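Local coordinates for clostripain-related protein (Bacteroides thetaiotaomicron, PDB 6NAG) that is probably a secreted C11 (clostripain-family) cysteine protease that cleaves peptide bonds, made by a commensal gut bacterium, at residues 48-53 / 60-65; 12-17 / 92-97; 28-33 / 209-214; 107-112 / 171-176. The protein carries 1 engineered substitution. All coordinates share one frame; numbering follows the deposited sequence.

Interaction 1 (48-53 / 60-65); sequences IIIFMC and TLFELA. With PRO (proline), chain C.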
loop_
_atom_site.group_PDB
_atom_site.type_symbol
_atom_site.label_atom_id
_atom_site.label_comp_id
_atom_site.label_asym_id
_atom_site.label_seq_id
_atom_site.Cartn_x
_atom_site.Cartn_y
_atom_site.Cartn_z
ATOM N N ILE A 48 -0.271 12.678 -19.029
ATOM C CA ILE A 48 0.945 13.164 -18.391
ATOM C C ILE A 48 0.620 14.055 -17.196
ATOM O O ILE A 48 0.022 15.118 -17.348
ATOM C CB ILE A 48 1.829 13.944 -19.381
ATOM C CG1 ILE A 48 2.286 13.026 -20.515
ATOM C CG2 ILE A 48 3.027 14.543 -18.666
ATOM C CD1 ILE A 48 3.210 13.694 -21.507
ATOM N N ILE A 49 1.017 13.608 -16.010
ATOM C CA ILE A 49 0.776 14.356 -14.782
ATOM C C ILE A 49 2.099 14.822 -14.183
ATOM O O ILE A 49 3.037 14.038 -14.060
ATOM C CB ILE A 49 0.008 13.510 -13.748
ATOM C CG1 ILE A 49 -1.242 12.897 -14.382
ATOM C CG2 ILE A 49 -0.362 14.347 -12.536
ATOM C CD1 ILE A 49 -2.226 13.917 -14.902
ATOM N N ILE A 50 2.174 16.097 -13.816
ATOM C CA ILE A 50 3.420 16.668 -13.313
ATOM C C ILE A 50 3.264 17.328 -11.944
ATOM O O ILE A 50 2.394 18.173 -11.744
ATOM C CB ILE A 50 3.997 17.708 -14.296
ATOM C CG1 ILE A 50 4.246 17.070 -15.664
ATOM C CG2 ILE A 50 5.283 18.309 -13.750
ATOM C CD1 ILE A 50 4.871 18.011 -16.668
ATOM N N PHE A 51 4.119 16.926 -11.009
ATOM C CA PHE A 51 4.207 17.559 -9.699
ATOM C C PHE A 51 5.529 18.307 -9.594
ATOM O O PHE A 51 6.596 17.709 -9.717
ATOM C CB PHE A 51 4.089 16.515 -8.583
ATOM C CG PHE A 51 4.343 17.061 -7.201
ATOM C CD1 PHE A 51 5.620 17.054 -6.660
ATOM C CD2 PHE A 51 3.302 17.562 -6.438
ATOM C CE1 PHE A 51 5.854 17.550 -5.391
ATOM C CE2 PHE A 51 3.532 18.057 -5.167
ATOM C CZ PHE A 51 4.809 18.049 -4.644
ATOM N N MET A 52 5.463 19.614 -9.366
ATOM C CA MET A 52 6.680 20.407 -9.248
ATOM C C MET A 52 6.619 21.407 -8.102
ATOM O O MET A 52 5.633 22.124 -7.938
ATOM C CB MET A 52 6.967 21.149 -10.554
ATOM C CG MET A 52 8.213 22.015 -10.489
ATOM S SD MET A 52 8.570 22.878 -12.025
ATOM C CE MET A 52 10.017 23.816 -11.549
ATOM N N CYS A 53 7.686 21.448 -7.312
ATOM C CA CYS A 53 7.828 22.446 -6.263
ATOM C C CYS A 53 8.287 23.776 -6.845
ATOM O O CYS A 53 9.375 23.873 -7.408
ATOM C CB CYS A 53 8.818 21.975 -5.197
ATOM S SG CYS A 53 8.202 20.673 -4.116
ATOM N N THR A 60 2.810 22.470 -7.013
ATOM C CA THR A 60 1.595 22.421 -7.817
ATOM C C THR A 60 1.525 21.141 -8.645
ATOM O O THR A 60 2.508 20.739 -9.265
ATOM C CB THR A 60 1.497 23.639 -8.760
ATOM O OG1 THR A 60 1.497 24.846 -7.989
ATOM C CG2 THR A 60 0.227 23.580 -9.594
ATOM N N LEU A 61 0.359 20.503 -8.643
ATOM C CA LEU A 61 0.113 19.341 -9.486
ATOM C C LEU A 61 -0.713 19.745 -10.704
ATOM O O LEU A 61 -1.796 20.312 -10.562
ATOM C CB LEU A 61 -0.608 18.245 -8.698
ATOM C CG LEU A 61 -0.792 16.901 -9.405
ATOM C CD1 LEU A 61 0.526 16.149 -9.468
ATOM C CD2 LEU A 61 -1.861 16.066 -8.720
ATOM N N PHE A 62 -0.201 19.462 -11.897
ATOM C CA PHE A 62 -0.918 19.805 -13.121
ATOM C C PHE A 62 -0.738 18.748 -14.207
ATOM O O PHE A 62 0.073 17.833 -14.070
ATOM C CB PHE A 62 -0.473 21.177 -13.639
ATOM C CG PHE A 62 0.964 21.232 -14.077
ATOM C CD1 PHE A 62 1.980 21.410 -13.153
ATOM C CD2 PHE A 62 1.296 21.125 -15.418
ATOM C CE1 PHE A 62 3.299 21.466 -13.556
ATOM C CE2 PHE A 62 2.614 21.181 -15.826
ATOM C CZ PHE A 62 3.616 21.352 -14.894
ATOM N N GLU A 63 -1.502 18.884 -15.286
ATOM C CA GLU A 63 -1.498 17.901 -16.362
ATOM C C GLU A 63 -1.131 18.517 -17.709
ATOM O O GLU A 63 -1.567 19.619 -18.035
ATOM C CB GLU A 63 -2.870 17.224 -16.459
ATOM C CG GLU A 63 -3.031 16.293 -17.650
ATOM C CD GLU A 63 -4.374 15.591 -17.671
ATOM O OE1 GLU A 63 -5.225 15.905 -16.813
ATOM O OE2 GLU A 63 -4.580 14.724 -18.545
ATOM N N LEU A 64 -0.318 17.801 -18.479
ATOM C CA LEU A 64 -0.054 18.165 -19.866
ATOM C C LEU A 64 -0.995 17.395 -20.782
ATOM O O LEU A 64 -0.937 16.168 -20.850
ATOM C CB LEU A 64 1.401 17.880 -20.247
ATOM C CG LEU A 64 2.488 18.741 -19.606
ATOM C CD1 LEU A 64 3.843 18.418 -20.213
ATOM C CD2 LEU A 64 2.164 20.215 -19.762
ATOM N N ALA A 65 -1.865 18.113 -21.482
ATOM C CA ALA A 65 -2.832 17.475 -22.367
ATOM C C ALA A 65 -2.841 18.120 -23.746
ATOM O O ALA A 65 -2.255 19.182 -23.951
ATOM C CB ALA A 65 -4.221 17.525 -21.752
HETATM N N PRO C . 2.193 25.679 -13.931
HETATM C CA PRO C . 3.329 26.605 -13.999
HETATM C C PRO C . 4.433 26.102 -14.925
HETATM O O PRO C . 4.645 24.897 -15.065
HETATM C CB PRO C . 3.819 26.662 -12.549
HETATM C CG PRO C . 3.407 25.355 -11.969
HETATM C CD PRO C . 2.092 25.024 -12.616
HETATM O OXT PRO C . 5.140 26.890 -15.554
HETATM O O HOH W 1 -2.628 14.221 -20.332
#
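With CG of Phe62 turned between its own backbone N and carbonyl carbon (chi1 65°), the ring swings back over the neighbouring strand and lies against Ile50, whose CG1 lies beside the backbone N (chi1 -58°), leaving CG2 anti to it. Ile50 CB sits over one ring face, 4.0 Å from the centroid, in a CH-pi contact, and Ile50 CG2 reaches Phe62 CZ. On the same side of the sheet, Ile50 CD1 meets Leu64 CD1 at 3.7 Å. The opposite side carries Ile49 and Phe51, between which Leu61 CD1 is wedged; it lies 3.7 Å from Ile49 CG2 and touches Phe51 CB near the plane of that ring. Ile50 and Phe62 form a hydrogen-bonded antiparallel pair, joined by two nearly straight bonds, Ile50 N to Phe62 O at 2.7 Å and Phe62 N to Ile50 O at 2.9 Å. A bound proline rests its nitrogen over the other face of Phe62, in a pocket completed by Tyr28, Thr60 and His73. A water joins Glu63 OE2 to Ile48 N and Leu64 O, while Arg47 makes a salt bridge to Glu63 OE1. Backbone hydrogen bonds and apolar side chains thus hold the hairpin, its buried carboxylate probably kept charged by Arg47.

Interaction 2 (12-17 / 92-97); sequences TVFMYL and SILNDV. With PRO (proline), chain E.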
loop_
_atom_site.group_PDB
_atom_site.type_symbol
_atom_site.label_atom_id
_atom_site.label_comp_id
_atom_site.label_asym_id
_atom_site.label_seq_id
_atom_site.Cartn_x
_atom_site.Cartn_y
_atom_site.Cartn_z
ATOM N N THR A 12 -0.451 6.384 -17.101
ATOM C CA THR A 12 -0.143 7.698 -16.556
ATOM C C THR A 12 1.363 7.841 -16.385
ATOM O O THR A 12 1.994 7.047 -15.689
ATOM C CB THR A 12 -0.832 7.941 -15.200
ATOM O OG1 THR A 12 -2.249 8.027 -15.389
ATOM C CG2 THR A 12 -0.337 9.235 -14.574
ATOM N N VAL A 13 1.937 8.846 -17.036
ATOM C CA VAL A 13 3.346 9.161 -16.848
ATOM C C VAL A 13 3.469 10.306 -15.855
ATOM O O VAL A 13 3.141 11.450 -16.165
ATOM C CB VAL A 13 4.035 9.539 -18.172
ATOM C CG1 VAL A 13 5.488 9.915 -17.925
ATOM C CG2 VAL A 13 3.939 8.395 -19.167
ATOM N N PHE A 14 3.935 9.990 -14.652
ATOM C CA PHE A 14 4.021 10.976 -13.585
ATOM C C PHE A 14 5.425 11.558 -13.459
ATOM O O PHE A 14 6.341 10.892 -12.979
ATOM C CB PHE A 14 3.585 10.355 -12.256
ATOM C CG PHE A 14 3.723 11.278 -11.079
ATOM C CD1 PHE A 14 3.190 12.555 -11.116
ATOM C CD2 PHE A 14 4.376 10.862 -9.930
ATOM C CE1 PHE A 14 3.316 13.404 -10.034
ATOM C CE2 PHE A 14 4.501 11.706 -8.844
ATOM C CZ PHE A 14 3.971 12.978 -8.896
ATOM N N MET A 15 5.587 12.801 -13.899
ATOM C CA MET A 15 6.848 13.511 -13.722
ATOM C C MET A 15 6.882 14.167 -12.347
ATOM O O MET A 15 6.106 15.078 -12.059
ATOM C CB MET A 15 7.052 14.555 -14.820
ATOM C CG MET A 15 8.352 15.331 -14.684
ATOM S SD MET A 15 8.759 16.301 -16.147
ATOM C CE MET A 15 9.551 15.060 -17.164
ATOM N N TYR A 16 7.789 13.689 -11.504
ATOM C CA TYR A 16 7.869 14.120 -10.116
ATOM C C TYR A 16 9.087 15.009 -9.890
ATOM O O TYR A 16 10.226 14.549 -9.971
ATOM C CB TYR A 16 7.908 12.892 -9.202
ATOM C CG TYR A 16 8.069 13.184 -7.730
ATOM C CD1 TYR A 16 7.112 13.909 -7.034
ATOM C CD2 TYR A 16 9.167 12.704 -7.028
ATOM C CE1 TYR A 16 7.256 14.165 -5.684
ATOM C CE2 TYR A 16 9.317 12.953 -5.682
ATOM C CZ TYR A 16 8.361 13.684 -5.013
ATOM O OH TYR A 16 8.515 13.930 -3.670
ATOM N N LEU A 17 8.841 16.286 -9.612
ATOM C CA LEU A 17 9.917 17.262 -9.473
ATOM C C LEU A 17 9.889 17.983 -8.127
ATOM O O LEU A 17 9.447 19.129 -8.045
ATOM C CB LEU A 17 9.843 18.290 -10.605
ATOM C CG LEU A 17 9.879 17.756 -12.038
ATOM C CD1 LEU A 17 9.514 18.850 -13.027
ATOM C CD2 LEU A 17 11.247 17.176 -12.361
ATOM N N SER A 92 0.640 10.366 -0.356
ATOM C CA SER A 92 -0.483 11.280 -0.528
ATOM C C SER A 92 -0.490 11.906 -1.919
ATOM O O SER A 92 -1.543 12.054 -2.538
ATOM C CB SER A 92 -0.447 12.375 0.540
ATOM O OG SER A 92 -1.578 13.222 0.441
ATOM N N ILE A 93 0.692 12.273 -2.405
ATOM C CA ILE A 93 0.831 12.848 -3.738
ATOM C C ILE A 93 0.481 11.820 -4.811
ATOM O O ILE A 93 -0.260 12.115 -5.748
ATOM C CB ILE A 93 2.258 13.377 -3.977
ATOM C CG1 ILE A 93 2.572 14.511 -3.001
ATOM C CG2 ILE A 93 2.421 13.856 -5.410
ATOM C CD1 ILE A 93 4.012 14.966 -3.035
ATOM N N LEU A 94 1.014 10.611 -4.661
ATOM C CA LEU A 94 0.743 9.531 -5.603
ATOM C C LEU A 94 -0.733 9.147 -5.601
ATOM O O LEU A 94 -1.270 8.719 -6.622
ATOM C CB LEU A 94 1.604 8.309 -5.282
ATOM C CG LEU A 94 3.091 8.436 -5.618
ATOM C CD1 LEU A 94 3.841 7.185 -5.202
ATOM C CD2 LEU A 94 3.279 8.708 -7.101
ATOM N N ASN A 95 -1.384 9.300 -4.453
ATOM C CA ASN A 95 -2.820 9.071 -4.364
ATOM C C ASN A 95 -3.592 10.120 -5.155
ATOM O O ASN A 95 -4.576 9.803 -5.818
ATOM C CB ASN A 95 -3.281 9.061 -2.906
ATOM C CG ASN A 95 -2.937 7.767 -2.195
ATOM O OD1 ASN A 95 -2.740 6.731 -2.830
ATOM N ND2 ASN A 95 -2.871 7.818 -0.870
ATOM N N ASP A 96 -3.138 11.368 -5.084
ATOM C CA ASP A 96 -3.741 12.448 -5.858
ATOM C C ASP A 96 -3.617 12.176 -7.352
ATOM O O ASP A 96 -4.536 12.456 -8.122
ATOM C CB ASP A 96 -3.092 13.792 -5.516
ATOM C CG ASP A 96 -3.402 14.249 -4.104
ATOM O OD1 ASP A 96 -4.474 13.881 -3.579
ATOM O OD2 ASP A 96 -2.574 14.979 -3.522
ATOM N N VAL A 97 -2.475 11.628 -7.754
ATOM C CA VAL A 97 -2.240 11.263 -9.145
ATOM C C VAL A 97 -3.240 10.203 -9.599
ATOM O O VAL A 97 -3.780 10.275 -10.702
ATOM C CB VAL A 97 -0.803 10.743 -9.356
ATOM C CG1 VAL A 97 -0.606 10.262 -10.785
ATOM C CG2 VAL A 97 0.208 11.824 -9.008
HETATM N N PRO E . 2.145 16.520 2.391
HETATM C CA PRO E . 0.722 16.747 2.664
HETATM C C PRO E . 0.271 16.099 3.968
HETATM O O PRO E . -0.748 15.409 4.014
HETATM C CB PRO E . 0.032 16.096 1.464
HETATM C CG PRO E . 1.032 16.193 0.369
HETATM C CD PRO E . 2.369 16.011 1.028
HETATM O OXT PRO E . 0.915 16.252 5.006
#
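A single aromatic ring, Phe14, meets three residues of the helix while no hydrogen bond crosses between strand 12-17 and helix 92-97. Val97 CG2 lies over one face of the Phe14 ring, 3.8 Å from its centroid and 17° off the normal, a CH-pi contact; the opposite face is backed by CA of Tyr16 from its own strand. Phe14 CG stands anti to the backbone N (chi1 176°), which sends the ring out from the sheet toward the helix. Leu94 CD2 comes to 3.7 Å from Phe14 CE2, and Ile93 CG2 reaches Phe14 CZ at the far end of the ring at 3.9 Å. At the two ends of the strand the packing thins to single touches, with Thr12 CG2 against Val97 CG1 at 3.9 Å and Tyr16 CE1 against Ile93 CD1 at 4.3 Å. Thr12 OG1 is hydrogen-bonded to Thr103 OG1 and Ser101 OG, outside the contact. Ser92 turns to a bound proline, its OG 3.4 Å from the ligand CB, in a pocket that also includes Tyr79, Pro82, Ala83 and Gly89. Met15 and Leu17 point to the other side of the sheet, where helix 24-38 packs. One strand sandwiched between helices on both sides is the layering of an alpha-beta-alpha sandwich, consistent with the caspase-like fold of clan CD peptidases.

Interaction 3 (28-33 / 209-214); sequences YQNISD and MPYAEI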
loop_
_atom_site.group_PDB
_atom_site.type_symbol
_atom_site.label_atom_id
_atom_site.label_comp_id
_atom_site.label_asym_id
_atom_site.label_seq_id
_atom_site.Cartn_x
_atom_site.Cartn_y
_atom_site.Cartn_z
ATOM N N TYR A 28 11.947 23.593 -15.565
ATOM C CA TYR A 28 11.080 24.341 -16.469
ATOM C C TYR A 28 11.421 24.032 -17.922
ATOM O O TYR A 28 10.539 23.979 -18.778
ATOM C CB TYR A 28 11.196 25.844 -16.206
ATOM C CG TYR A 28 10.489 26.307 -14.952
ATOM C CD1 TYR A 28 9.182 25.924 -14.687
ATOM C CD2 TYR A 28 11.132 27.122 -14.030
ATOM C CE1 TYR A 28 8.531 26.345 -13.543
ATOM C CE2 TYR A 28 10.491 27.547 -12.882
ATOM C CZ TYR A 28 9.191 27.155 -12.642
ATOM O OH TYR A 28 8.549 27.576 -11.501
ATOM N N GLN A 29 12.706 23.827 -18.192
ATOM C CA GLN A 29 13.158 23.475 -19.532
ATOM C C GLN A 29 12.745 22.048 -19.879
ATOM O O GLN A 29 12.439 21.744 -21.032
ATOM C CB GLN A 29 14.675 23.634 -19.649
ATOM C CG GLN A 29 15.221 23.368 -21.042
ATOM C CD GLN A 29 14.675 24.333 -22.076
ATOM O OE1 GLN A 29 14.795 25.549 -21.931
ATOM N NE2 GLN A 29 14.069 23.796 -23.126
ATOM N N ASN A 30 12.737 21.176 -18.875
ATOM C CA ASN A 30 12.293 19.800 -19.060
ATOM C C ASN A 30 10.811 19.735 -19.402
ATOM O O ASN A 30 10.401 18.983 -20.287
ATOM C CB ASN A 30 12.573 18.965 -17.808
ATOM C CG ASN A 30 14.052 18.815 -17.524
ATOM O OD1 ASN A 30 14.486 18.896 -16.374
ATOM N ND2 ASN A 30 14.837 18.593 -18.571
ATOM N N ILE A 31 10.012 20.526 -18.693
ATOM C CA ILE A 31 8.575 20.589 -18.934
ATOM C C ILE A 31 8.289 21.142 -20.327
ATOM O O ILE A 31 7.411 20.652 -21.033
ATOM C CB ILE A 31 7.865 21.453 -17.873
ATOM C CG1 ILE A 31 8.042 20.838 -16.483
ATOM C CG2 ILE A 31 6.386 21.604 -18.197
ATOM C CD1 ILE A 31 7.448 21.663 -15.366
ATOM N N SER A 32 9.051 22.160 -20.716
ATOM C CA SER A 32 8.904 22.772 -22.031
ATOM C C SER A 32 9.245 21.786 -23.147
ATOM O O SER A 32 8.577 21.753 -24.181
ATOM C CB SER A 32 9.786 24.017 -22.139
ATOM O OG SER A 32 9.671 24.616 -23.416
ATOM N N ASP A 33 10.285 20.985 -22.933
ATOM C CA ASP A 33 10.697 19.987 -23.914
ATOM C C ASP A 33 9.669 18.868 -24.035
ATOM O O ASP A 33 9.361 18.414 -25.135
ATOM C CB ASP A 33 12.062 19.401 -23.550
ATOM C CG ASP A 33 13.203 20.357 -23.835
ATOM O OD1 ASP A 33 12.992 21.328 -24.591
ATOM O OD2 ASP A 33 14.311 20.131 -23.308
ATOM N N MET A 209 17.435 14.797 -18.906
ATOM C CA MET A 209 16.993 13.992 -20.038
ATOM C C MET A 209 16.475 14.875 -21.167
ATOM O O MET A 209 15.809 15.879 -20.918
ATOM C CB MET A 209 15.906 13.007 -19.604
ATOM C CG MET A 209 16.335 12.040 -18.513
ATOM S SD MET A 209 17.572 10.855 -19.073
ATOM C CE MET A 209 18.194 10.247 -17.507
ATOM N N PRO A 210 16.793 14.509 -22.417
ATOM C CA PRO A 210 16.268 15.215 -23.589
ATOM C C PRO A 210 14.833 14.795 -23.898
ATOM O O PRO A 210 14.604 14.047 -24.848
ATOM C CB PRO A 210 17.221 14.789 -24.705
ATOM C CG PRO A 210 17.680 13.433 -24.293
ATOM C CD PRO A 210 17.750 13.452 -22.789
ATOM N N TYR A 211 13.883 15.282 -23.105
ATOM C CA TYR A 211 12.495 14.835 -23.193
ATOM C C TYR A 211 11.834 15.172 -24.526
ATOM O O TYR A 211 10.815 14.583 -24.881
ATOM C CB TYR A 211 11.677 15.432 -22.045
ATOM C CG TYR A 211 12.121 14.953 -20.682
ATOM C CD1 TYR A 211 11.799 13.677 -20.236
ATOM C CD2 TYR A 211 12.864 15.773 -19.845
ATOM C CE1 TYR A 211 12.206 13.233 -18.994
ATOM C CE2 TYR A 211 13.276 15.336 -18.602
ATOM C CZ TYR A 211 12.943 14.066 -18.180
ATOM O OH TYR A 211 13.351 13.627 -16.944
ATOM N N ALA A 212 12.411 16.112 -25.265
ATOM C CA ALA A 212 11.883 16.466 -26.577
ATOM C C ALA A 212 12.265 15.419 -27.619
ATOM O O ALA A 212 11.741 15.418 -28.732
ATOM C CB ALA A 212 12.379 17.839 -26.998
ATOM N N GLU A 213 13.176 14.524 -27.248
ATOM C CA GLU A 213 13.673 13.515 -28.174
ATOM C C GLU A 213 13.373 12.093 -27.703
ATOM O O GLU A 213 13.334 11.165 -28.510
ATOM C CB GLU A 213 15.180 13.691 -28.381
ATOM C CG GLU A 213 15.558 15.019 -29.021
ATOM C CD GLU A 213 17.057 15.232 -29.084
ATOM O OE1 GLU A 213 17.806 14.238 -28.968
ATOM O OE2 GLU A 213 17.487 16.393 -29.247
ATOM N N ILE A 214 13.159 11.926 -26.402
ATOM C CA ILE A 214 12.890 10.604 -25.841
ATOM C C ILE A 214 11.532 10.534 -25.152
ATOM O O ILE A 214 11.174 9.505 -24.579
ATOM C CB ILE A 214 13.979 10.190 -24.830
ATOM C CG1 ILE A 214 13.980 11.131 -23.624
ATOM C CG2 ILE A 214 15.343 10.168 -25.495
ATOM C CD1 ILE A 214 13.731 10.436 -22.304
HETATM O O HOH W 2 14.474 18.396 -21.247
HETATM O O HOH W 3 15.064 17.833 -25.133
#
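Asn30 and Tyr211 make the close-packed part of this contact: the Asn30 amide stands at the edge of the Tyr211 ring, with ND2 near the ring plane and 3.6 Å from Tyr211 CE2, and the two planes are turned 79° apart. CG of Tyr211 is anti to its carbonyl carbon (chi1 -64°), which brings that edge against helix 24-38, while Met209 CB backs one face of the ring. Beside them Asp33 CB packs on Ala212 CB at 3.8 Å. The looser part is bridged by water, and no direct hydrogen bond joins the two segments. One water takes a hydrogen bond from Asn30 ND2 and gives others to Asp33 OD2 and Met209 O, at 2.7, 2.7 and 2.9 Å respectively. A second water accepts from Ala212 N and donates a weak bond to Asp33 OD2, on the side where both residues are partly exposed. Gln29 NE2, one turn earlier in the helix, meets Asp33 OD1 from above the carboxylate plane. Asn30 ND2 also donates to Tyr207 O. Helix 24-38 is thereby joined to the start of helix 211-218, with Pro210 at its N-cap position; Tyr211 OH bonds to Asp177 at the end of strand 171-177, and Ile31 packs on strand 46-53.

Interaction 4 (107-112 / 171-176); sequences SMVIGC and MEYILF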
loop_
_atom_site.group_PDB
_atom_site.type_symbol
_atom_site.label_atom_id
_atom_site.label_comp_id
_atom_site.label_asym_id
_atom_site.label_seq_id
_atom_site.Cartn_x
_atom_site.Cartn_y
_atom_site.Cartn_z
ATOM N N SER A 107 3.726 5.215 -14.345
ATOM C CA SER A 107 5.173 5.346 -14.440
ATOM C C SER A 107 5.622 6.617 -13.740
ATOM O O SER A 107 4.822 7.521 -13.512
ATOM C CB SER A 107 5.625 5.351 -15.898
ATOM O OG SER A 107 5.403 4.087 -16.497
ATOM N N MET A 108 6.905 6.687 -13.402
ATOM C CA MET A 108 7.408 7.803 -12.618
ATOM C C MET A 108 8.723 8.348 -13.166
ATOM O O MET A 108 9.673 7.602 -13.392
ATOM C CB MET A 108 7.581 7.376 -11.158
ATOM C CG MET A 108 7.638 8.526 -10.174
ATOM S SD MET A 108 7.413 7.965 -8.476
ATOM C CE MET A 108 7.526 9.518 -7.593
ATOM N N VAL A 109 8.760 9.658 -13.382
ATOM C CA VAL A 109 9.978 10.336 -13.804
ATOM C C VAL A 109 10.416 11.310 -12.718
ATOM O O VAL A 109 9.763 12.325 -12.484
ATOM C CB VAL A 109 9.784 11.092 -15.131
ATOM C CG1 VAL A 109 11.055 11.832 -15.507
ATOM C CG2 VAL A 109 9.374 10.131 -16.235
ATOM N N ILE A 110 11.521 10.992 -12.051
ATOM C CA ILE A 110 11.987 11.791 -10.925
ATOM C C ILE A 110 13.186 12.654 -11.302
ATOM O O ILE A 110 14.205 12.145 -11.767
ATOM C CB ILE A 110 12.366 10.901 -9.729
ATOM C CG1 ILE A 110 11.208 9.967 -9.375
ATOM C CG2 ILE A 110 12.765 11.753 -8.532
ATOM C CD1 ILE A 110 11.502 9.046 -8.219
ATOM N N GLY A 111 13.053 13.961 -11.094
ATOM C CA GLY A 111 14.117 14.901 -11.394
ATOM C C GLY A 111 14.554 15.706 -10.184
ATOM O O GLY A 111 13.753 16.417 -9.580
ATOM N N CYS A 112 15.832 15.580 -9.836
ATOM C CA CYS A 112 16.450 16.298 -8.721
ATOM C C CYS A 112 17.945 16.020 -8.697
ATOM O O CYS A 112 18.509 15.533 -9.675
ATOM C CB CYS A 112 15.835 15.894 -7.377
ATOM S SG CYS A 112 14.734 17.116 -6.627
ATOM N N MET A 171 5.212 0.792 -10.178
ATOM C CA MET A 171 5.506 1.507 -11.414
ATOM C C MET A 171 5.979 0.575 -12.524
ATOM O O MET A 171 6.600 -0.453 -12.263
ATOM C CB MET A 171 6.559 2.588 -11.160
ATOM C CG MET A 171 6.168 3.599 -10.097
ATOM S SD MET A 171 4.671 4.512 -10.512
ATOM C CE MET A 171 4.486 5.531 -9.053
ATOM N N GLU A 172 5.670 0.937 -13.764
ATOM C CA GLU A 172 6.207 0.228 -14.915
ATOM C C GLU A 172 7.707 0.469 -14.970
ATOM O O GLU A 172 8.495 -0.457 -15.153
ATOM C CB GLU A 172 5.536 0.691 -16.208
ATOM C CG GLU A 172 5.165 -0.439 -17.151
ATOM C CD GLU A 172 4.634 0.062 -18.479
ATOM O OE1 GLU A 172 5.068 -0.457 -19.529
ATOM O OE2 GLU A 172 3.785 0.977 -18.471
ATOM N N TYR A 173 8.089 1.729 -14.807
ATOM C CA TYR A 173 9.491 2.104 -14.707
ATOM C C TYR A 173 9.648 3.331 -13.820
ATOM O O TYR A 173 8.699 4.083 -13.609
ATOM C CB TYR A 173 10.090 2.374 -16.093
ATOM C CG TYR A 173 9.452 3.529 -16.836
ATOM C CD1 TYR A 173 9.874 4.838 -16.629
ATOM C CD2 TYR A 173 8.434 3.310 -17.754
ATOM C CE1 TYR A 173 9.294 5.893 -17.305
ATOM C CE2 TYR A 173 7.852 4.358 -18.438
ATOM C CZ TYR A 173 8.284 5.647 -18.208
ATOM O OH TYR A 173 7.702 6.693 -18.886
ATOM N N ILE A 174 10.853 3.522 -13.296
ATOM C CA ILE A 174 11.192 4.755 -12.605
ATOM C C ILE A 174 12.420 5.366 -13.262
ATOM O O ILE A 174 13.532 4.864 -13.109
ATOM C CB ILE A 174 11.458 4.530 -11.105
ATOM C CG1 ILE A 174 10.198 4.008 -10.413
ATOM C CG2 ILE A 174 11.914 5.822 -10.449
ATOM C CD1 ILE A 174 10.378 3.750 -8.932
ATOM N N LEU A 175 12.207 6.438 -14.016
ATOM C CA LEU A 175 13.303 7.139 -14.667
ATOM C C LEU A 175 13.890 8.189 -13.732
ATOM O O LEU A 175 13.271 9.218 -13.468
ATOM C CB LEU A 175 12.833 7.789 -15.972
ATOM C CG LEU A 175 13.787 8.771 -16.656
ATOM C CD1 LEU A 175 15.139 8.132 -16.921
ATOM C CD2 LEU A 175 13.181 9.289 -17.949
ATOM N N PHE A 176 15.086 7.913 -13.223
ATOM C CA PHE A 176 15.773 8.855 -12.353
ATOM C C PHE A 176 16.582 9.862 -13.157
ATOM O O PHE A 176 17.691 9.568 -13.603
ATOM C CB PHE A 176 16.688 8.120 -11.375
ATOM C CG PHE A 176 16.023 7.755 -10.079
ATOM C CD1 PHE A 176 15.801 8.717 -9.108
ATOM C CD2 PHE A 176 15.636 6.452 -9.826
ATOM C CE1 PHE A 176 15.194 8.387 -7.913
ATOM C CE2 PHE A 176 15.029 6.115 -8.631
ATOM C CZ PHE A 176 14.808 7.084 -7.674
#
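Two adjacent parallel strands of the central sheet, linked through helix 157-166 in a beta-alpha-beta crossover, meet here. Three backbone bonds set the pairing: Met108 N to Tyr173 O at 3.2 Å, Leu175 N to Met108 O at 2.9 Å and Ile110 N to Leu175 O at 2.9 Å. On the side bearing Met108, Ile110, Ile174 and Phe176, Ile110 CD1 sits between two partners, 3.9 Å from Ile174 CG2 and 3.8 Å from Phe176 CE1; Ile110 and Phe176 run alongside each other, pointing the same way. Met171, bent at chi2 (-61°), curls its CE to 3.9 Å from Met108 SD. The other side holds Val109 and Leu175, likewise side by side, with Val109 CG1 4.1 Å from Leu175 CD2. Tyr173 has CG between its backbone N and carbonyl carbon (chi1 62°), which lays the ring beside Ser107, whose CB stands over one face in a CH-pi contact 3.7 Å from the centroid. Tyr173 OH bonds to Leu218 O, and Arg105 pairs with Glu172 in a salt bridge. Leu160 of helix 157-166 packs on Met108, Ile110 and Phe176, while strand 11-17 borders segment 107-112 and strand 194-199 borders segment 171-176.

Three of the four contacts share one mixed sheet, in which strands 58-67, 46-53, 11-17, 105-111 and 171-177 lie side by side in that order. Interaction 1 is an antiparallel hairpin toward one edge, and interaction 4, its centre about 14 Å from that of interaction 1, is a parallel pair nearer the centre of the chain. Strand 11-17 of interaction 2 lies between them and hydrogen-bonds to both neighbours, while helix 87-100 packs on one sheet face. Interaction 3 joins helices over the opposite face, touching all the others through Ile31, Met209 and Tyr211. Along the chain, interaction 1 closes first, interactions 2 and 3 interleave, and interaction 4 falls within the span of interaction 3. Together they build a layered alpha-beta-alpha core, as in clan CD peptidases.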